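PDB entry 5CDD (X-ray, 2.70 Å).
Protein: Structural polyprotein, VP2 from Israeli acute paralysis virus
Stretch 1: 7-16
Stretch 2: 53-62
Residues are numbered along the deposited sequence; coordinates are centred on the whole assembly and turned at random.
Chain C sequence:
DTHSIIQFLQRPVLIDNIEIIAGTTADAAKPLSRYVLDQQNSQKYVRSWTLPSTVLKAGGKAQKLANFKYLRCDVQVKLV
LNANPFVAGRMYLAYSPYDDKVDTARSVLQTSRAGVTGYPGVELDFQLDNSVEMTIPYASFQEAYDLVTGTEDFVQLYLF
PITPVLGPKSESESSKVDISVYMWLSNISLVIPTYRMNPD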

ATOM      1  N   GLN C   7      40.937  43.725 -20.921  1.00 37.66           N
ATOM      2  CA  GLN C   7      40.380  45.049 -21.166  1.00 38.33           C
ATOM      3  C   GLN C   7      40.762  45.520 -22.563  1.00 37.81           C
ATOM      4  O   GLN C   7      39.959  46.134 -23.265  1.00 37.90           O
ATOM      5  CB  GLN C   7      40.903  46.048 -20.134  1.00 40.32           C
ATOM      6  CG  GLN C   7      40.208  45.980 -18.790  1.00 44.40           C
ATOM      7  CD  GLN C   7      38.705  46.145 -18.912  1.00 47.67           C
ATOM      8  OE1 GLN C   7      37.981  45.183 -19.180  1.00 47.91           O
ATOM      9  NE2 GLN C   7      38.228  47.371 -18.733  1.00 49.97           N
ATOM     10  N   PHE C   8      41.996  45.223 -22.958  1.00 37.82           N
ATOM     11  CA  PHE C   8      42.508  45.608 -24.267  1.00 37.99           C
ATOM     12  C   PHE C   8      41.803  44.841 -25.379  1.00 37.86           C
ATOM     13  O   PHE C   8      41.619  45.356 -26.481  1.00 39.50           O
ATOM     14  CB  PHE C   8      44.020  45.355 -24.320  1.00 37.97           C
ATOM     15  CG  PHE C   8      44.662  45.740 -25.625  1.00 38.51           C
ATOM     16  CD1 PHE C   8      44.651  44.869 -26.713  1.00 39.24           C
ATOM     17  CD2 PHE C   8      45.281  46.976 -25.766  1.00 37.98           C
ATOM     18  CE1 PHE C   8      45.249  45.227 -27.920  1.00 38.98           C
ATOM     19  CE2 PHE C   8      45.880  47.341 -26.968  1.00 38.19           C
ATOM     20  CZ  PHE C   8      45.864  46.464 -28.046  1.00 37.87           C
ATOM     21  N   LEU C   9      41.405  43.608 -25.085  1.00 36.84           N
ATOM     22  CA  LEU C   9      40.721  42.777 -26.066  1.00 35.49           C
ATOM     23  C   LEU C   9      39.280  43.234 -26.266  1.00 35.82           C
ATOM     24  O   LEU C   9      38.641  42.872 -27.254  1.00 36.70           O
ATOM     25  CB  LEU C   9      40.742  41.313 -25.628  1.00 33.71           C
ATOM     26  CG  LEU C   9      42.122  40.659 -25.518  1.00 32.78           C
ATOM     27  CD1 LEU C   9      41.964  39.225 -25.048  1.00 32.01           C
ATOM     28  CD2 LEU C   9      42.827  40.703 -26.863  1.00 32.26           C
ATOM     29  N   GLN C  10      38.771  44.030 -25.330  1.00 35.87           N
ATOM     30  CA  GLN C  10      37.405  44.527 -25.423  1.00 36.38           C
ATOM     31  C   GLN C  10      37.352  45.884 -26.112  1.00 36.72           C
ATOM     32  O   GLN C  10      36.281  46.474 -26.254  1.00 36.81           O
ATOM     33  CB  GLN C  10      36.784  44.634 -24.031  1.00 37.28           C
ATOM     34  CG  GLN C  10      36.822  43.339 -23.245  1.00 40.05           C
ATOM     35  CD  GLN C  10      35.983  43.403 -21.989  1.00 41.78           C
ATOM     36  OE1 GLN C  10      36.146  44.304 -21.165  1.00 43.08           O
ATOM     37  NE2 GLN C  10      35.079  42.444 -21.831  1.00 44.85           N
ATOM     38  N   ARG C  11      38.513  46.374 -26.536  1.00 38.09           N
ATOM     39  CA  ARG C  11      38.597  47.657 -27.224  1.00 37.85           C
ATOM     40  C   ARG C  11      38.133  47.511 -28.666  1.00 37.27           C
ATOM     41  O   ARG C  11      38.674  46.703 -29.422  1.00 38.08           O
ATOM     42  CB  ARG C  11      40.035  48.178 -27.218  1.00 39.41           C
ATOM     43  CG  ARG C  11      40.565  48.563 -25.860  1.00 42.82           C
ATOM     44  CD  ARG C  11      41.985  49.070 -25.993  1.00 46.87           C
ATOM     45  NE  ARG C  11      42.521  49.569 -24.732  1.00 51.42           N
ATOM     46  CZ  ARG C  11      43.733  50.095 -24.597  1.00 53.07           C
ATOM     47  NH1 ARG C  11      44.537  50.191 -25.648  1.00 53.35           N
ATOM     48  NH2 ARG C  11      44.137  50.529 -23.411  1.00 54.19           N
ATOM     49  N   PRO C  12      37.114  48.289 -29.065  1.00 36.61           N
ATOM     50  CA  PRO C  12      36.606  48.220 -30.438  1.00 37.08           C
ATOM     51  C   PRO C  12      37.686  48.632 -31.433  1.00 38.51           C
ATOM     52  O   PRO C  12      38.438  49.567 -31.174  1.00 39.35           O
ATOM     53  CB  PRO C  12      35.443  49.212 -30.424  1.00 35.27           C
ATOM     54  CG  PRO C  12      34.958  49.158 -29.012  1.00 33.92           C
ATOM     55  CD  PRO C  12      36.259  49.161 -28.240  1.00 34.95           C
ATOM     56  N   VAL C  13      37.764  47.936 -32.562  1.00 39.50           N
ATOM     57  CA  VAL C  13      38.753  48.251 -33.584  1.00 40.74           C
ATOM     58  C   VAL C  13      38.100  48.224 -34.959  1.00 41.94           C
ATOM     59  O   VAL C  13      37.277  47.352 -35.234  1.00 43.17           O
ATOM     60  CB  VAL C  13      39.911  47.233 -33.569  1.00 40.56           C
ATOM     61  CG1 VAL C  13      40.627  47.293 -32.250  1.00 41.74           C
ATOM     62  CG2 VAL C  13      39.388  45.831 -33.783  1.00 40.71           C
ATOM     63  N   LEU C  14      38.445  49.180 -35.816  1.00 42.63           N
ATOM     64  CA  LEU C  14      37.875  49.209 -37.158  1.00 42.40           C
ATOM     65  C   LEU C  14      38.435  48.011 -37.912  1.00 43.10           C
ATOM     66  O   LEU C  14      39.607  47.989 -38.285  1.00 43.20           O
ATOM     67  CB  LEU C  14      38.254  50.504 -37.878  1.00 41.23           C
ATOM     68  CG  LEU C  14      37.635  50.698 -39.264  1.00 40.89           C
ATOM     69  CD1 LEU C  14      36.124  50.805 -39.148  1.00 40.81           C
ATOM     70  CD2 LEU C  14      38.204  51.950 -39.896  1.00 41.45           C
ATOM     71  N   ILE C  15      37.591  47.005 -38.115  1.00 44.31           N
ATOM     72  CA  ILE C  15      37.997  45.793 -38.810  1.00 45.34           C
ATOM     73  C   ILE C  15      37.939  45.987 -40.317  1.00 46.85           C
ATOM     74  O   ILE C  15      38.733  45.408 -41.058  1.00 47.47           O
ATOM     75  CB  ILE C  15      37.082  44.600 -38.440  1.00 43.59           C
ATOM     76  CG1 ILE C  15      37.176  44.308 -36.941  1.00 43.13           C
ATOM     77  CG2 ILE C  15      37.481  43.369 -39.237  1.00 41.82           C
ATOM     78  CD1 ILE C  15      38.553  43.877 -36.484  1.00 42.95           C
ATOM     79  N   ASP C  16      37.001  46.808 -40.771  1.00 48.40           N
ATOM     80  CA  ASP C  16      36.849  47.033 -42.197  1.00 50.17           C
ATOM     81  C   ASP C  16      36.019  48.282 -42.463  1.00 50.45           C
ATOM     82  O   ASP C  16      35.353  48.804 -41.571  1.00 50.60           O
ATOM     83  CB  ASP C  16      36.168  45.816 -42.828  1.00 53.04           C
ATOM     84  CG  ASP C  16      36.579  45.592 -44.268  1.00 56.30           C
ATOM     85  OD1 ASP C  16      36.411  46.517 -45.094  1.00 59.24           O
ATOM     86  OD2 ASP C  16      37.068  44.482 -44.573  1.00 57.23           O
ATOM     87  N   SER C  53      39.471  34.749 -35.400  1.00 36.42           N
ATOM     88  CA  SER C  53      40.785  35.166 -35.868  1.00 36.79           C
ATOM     89  C   SER C  53      40.808  36.559 -36.485  1.00 37.45           C
ATOM     90  O   SER C  53      41.781  37.291 -36.324  1.00 38.64           O
ATOM     91  CB  SER C  53      41.341  34.161 -36.879  1.00 36.72           C
ATOM     92  OG  SER C  53      40.576  34.153 -38.075  1.00 36.50           O
ATOM     93  N   THR C  54      39.747  36.931 -37.190  1.00 37.46           N
ATOM     94  CA  THR C  54      39.694  38.245 -37.821  1.00 37.80           C
ATOM     95  C   THR C  54      39.862  39.389 -36.830  1.00 38.71           C
ATOM     96  O   THR C  54      40.572  40.359 -37.099  1.00 39.20           O
ATOM     97  CB  THR C  54      38.357  38.451 -38.570  1.00 37.33           C
ATOM     98  OG1 THR C  54      38.284  37.555 -39.685  1.00 37.47           O
ATOM     99  CG2 THR C  54      38.241  39.875 -39.078  1.00 35.49           C
ATOM    100  N   VAL C  55      39.198  39.279 -35.686  1.00 39.29           N
ATOM    101  CA  VAL C  55      39.278  40.323 -34.673  1.00 40.03           C
ATOM    102  C   VAL C  55      40.559  40.186 -33.848  1.00 40.61           C
ATOM    103  O   VAL C  55      41.097  41.177 -33.351  1.00 41.00           O
ATOM    104  CB  VAL C  55      38.045  40.286 -33.739  1.00 39.14           C
ATOM    105  CG1 VAL C  55      37.993  38.969 -33.006  1.00 41.80           C
ATOM    106  CG2 VAL C  55      38.088  41.447 -32.754  1.00 39.33           C
ATOM    107  N   LEU C  56      41.057  38.963 -33.707  1.00 41.28           N
ATOM    108  CA  LEU C  56      42.288  38.766 -32.953  1.00 42.40           C
ATOM    109  C   LEU C  56      43.467  39.339 -33.746  1.00 44.35           C
ATOM    110  O   LEU C  56      44.562  39.484 -33.209  1.00 45.17           O
ATOM    111  CB  LEU C  56      42.535  37.278 -32.656  1.00 40.66           C
ATOM    112  CG  LEU C  56      41.610  36.511 -31.703  1.00 39.79           C
ATOM    113  CD1 LEU C  56      42.069  35.057 -31.644  1.00 37.60           C
ATOM    114  CD2 LEU C  56      41.626  37.125 -30.304  1.00 39.23           C
ATOM    115  N   LYS C  57      43.254  39.663 -35.021  1.00 45.97           N
ATOM    116  CA  LYS C  57      44.329  40.232 -35.832  1.00 46.18           C
ATOM    117  C   LYS C  57      44.340  41.763 -35.885  1.00 46.97           C
ATOM    118  O   LYS C  57      45.361  42.358 -36.213  1.00 48.51           O
ATOM    119  CB  LYS C  57      44.310  39.666 -37.267  1.00 45.69           C
ATOM    120  CG  LYS C  57      45.086  38.346 -37.428  1.00 46.59           C
ATOM    121  CD  LYS C  57      45.704  38.155 -38.826  1.00 47.72           C
ATOM    122  CE  LYS C  57      44.702  37.654 -39.850  1.00 47.56           C
ATOM    123  NZ  LYS C  57      44.298  36.237 -39.636  1.00 47.64           N
ATOM    124  N   ALA C  58      43.224  42.407 -35.560  1.00 46.81           N
ATOM    125  CA  ALA C  58      43.185  43.867 -35.597  1.00 46.85           C
ATOM    126  C   ALA C  58      43.539  44.510 -34.258  1.00 47.40           C
ATOM    127  O   ALA C  58      43.595  43.835 -33.231  1.00 47.52           O
ATOM    128  CB  ALA C  58      41.819  44.338 -36.042  1.00 46.94           C
ATOM    129  N   GLY C  59      43.790  45.816 -34.283  1.00 47.74           N
ATOM    130  CA  GLY C  59      44.118  46.539 -33.065  1.00 47.10           C
ATOM    131  C   GLY C  59      45.287  45.979 -32.287  1.00 46.15           C
ATOM    132  O   GLY C  59      45.520  46.378 -31.147  1.00 46.20           O
ATOM    133  N   GLY C  60      46.021  45.056 -32.895  1.00 45.23           N
ATOM    134  CA  GLY C  60      47.159  44.466 -32.220  1.00 43.74           C
ATOM    135  C   GLY C  60      46.764  43.654 -31.004  1.00 43.28           C
ATOM    136  O   GLY C  60      47.445  43.685 -29.988  1.00 42.65           O
ATOM    137  N   LYS C  61      45.666  42.915 -31.109  1.00 42.67           N
ATOM    138  CA  LYS C  61      45.186  42.101 -29.999  1.00 41.73           C
ATOM    139  C   LYS C  61      45.974  40.792 -29.882  1.00 42.65           C
ATOM    140  O   LYS C  61      46.259  40.329 -28.780  1.00 43.69           O
ATOM    141  CB  LYS C  61      43.702  41.789 -30.189  1.00 39.24           C
ATOM    142  CG  LYS C  61      42.802  43.013 -30.302  1.00 36.83           C
ATOM    143  CD  LYS C  61      41.340  42.601 -30.307  1.00 35.39           C
ATOM    144  CE  LYS C  61      40.414  43.783 -30.544  1.00 35.20           C
ATOM    145  NZ  LYS C  61      40.450  44.756 -29.421  1.00 33.79           N
ATOM    146  N   ALA C  62      46.316  40.196 -31.022  1.00 43.20           N
ATOM    147  CA  ALA C  62      47.068  38.946 -31.048  1.00 44.05           C
ATOM    148  C   ALA C  62      48.376  39.024 -30.260  1.00 44.75           C
ATOM    149  O   ALA C  62      48.774  38.064 -29.608  1.00 45.37           O
ATOM    150  CB  ALA C  62      47.346  38.546 -32.497  1.00 44.11           C
TER

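A lysine can serve as a peg as well as a charge, provided its socket is lined with carbonyls where the amine arrives. Lys61 of the VP2 chain illustrates this. Its chain, nearly extended until chi4 turns to m, runs alongside the backbone of Phe8 to Arg11, where three backbone carbonyls, those of Phe8, Leu9 and Arg11, converge on the amine. Lys61 NZ donates a short hydrogen bond to Arg11 O (2.6 Å) and weak ones to Phe8 O (3.2 Å) and Leu9 O (3.4 Å). The methylenes are not idle: Lys61 CB packs 3.6 Å from Leu9 CD2, so an aliphatic stem and a polar tip each meet suitable surroundings, and the residue is buried.

Around this peg the fit depends on small residues. The type I' turn from Ala58 to Lys61 places glycines at two positive-phi positions. At Gly59 the absent side chain also makes the hollow: Val13 CG1 lies 3.7 Å from Gly59 CA, where a CB would clash with it. The Phe8 ring turns its edge to Gly59 O, which Phe8 CZ reaches at 3.1 Å. Farther along, the methyl of Ala58 is a low bump set against a neighbouring pair of branched side chains, its CB 3.6 Å from Val13 CG2 and 3.3 Å from Ile15 CD1. Ile15 CG2 meets Thr54 CG2 at 3.6 Å, extending the apolar seam.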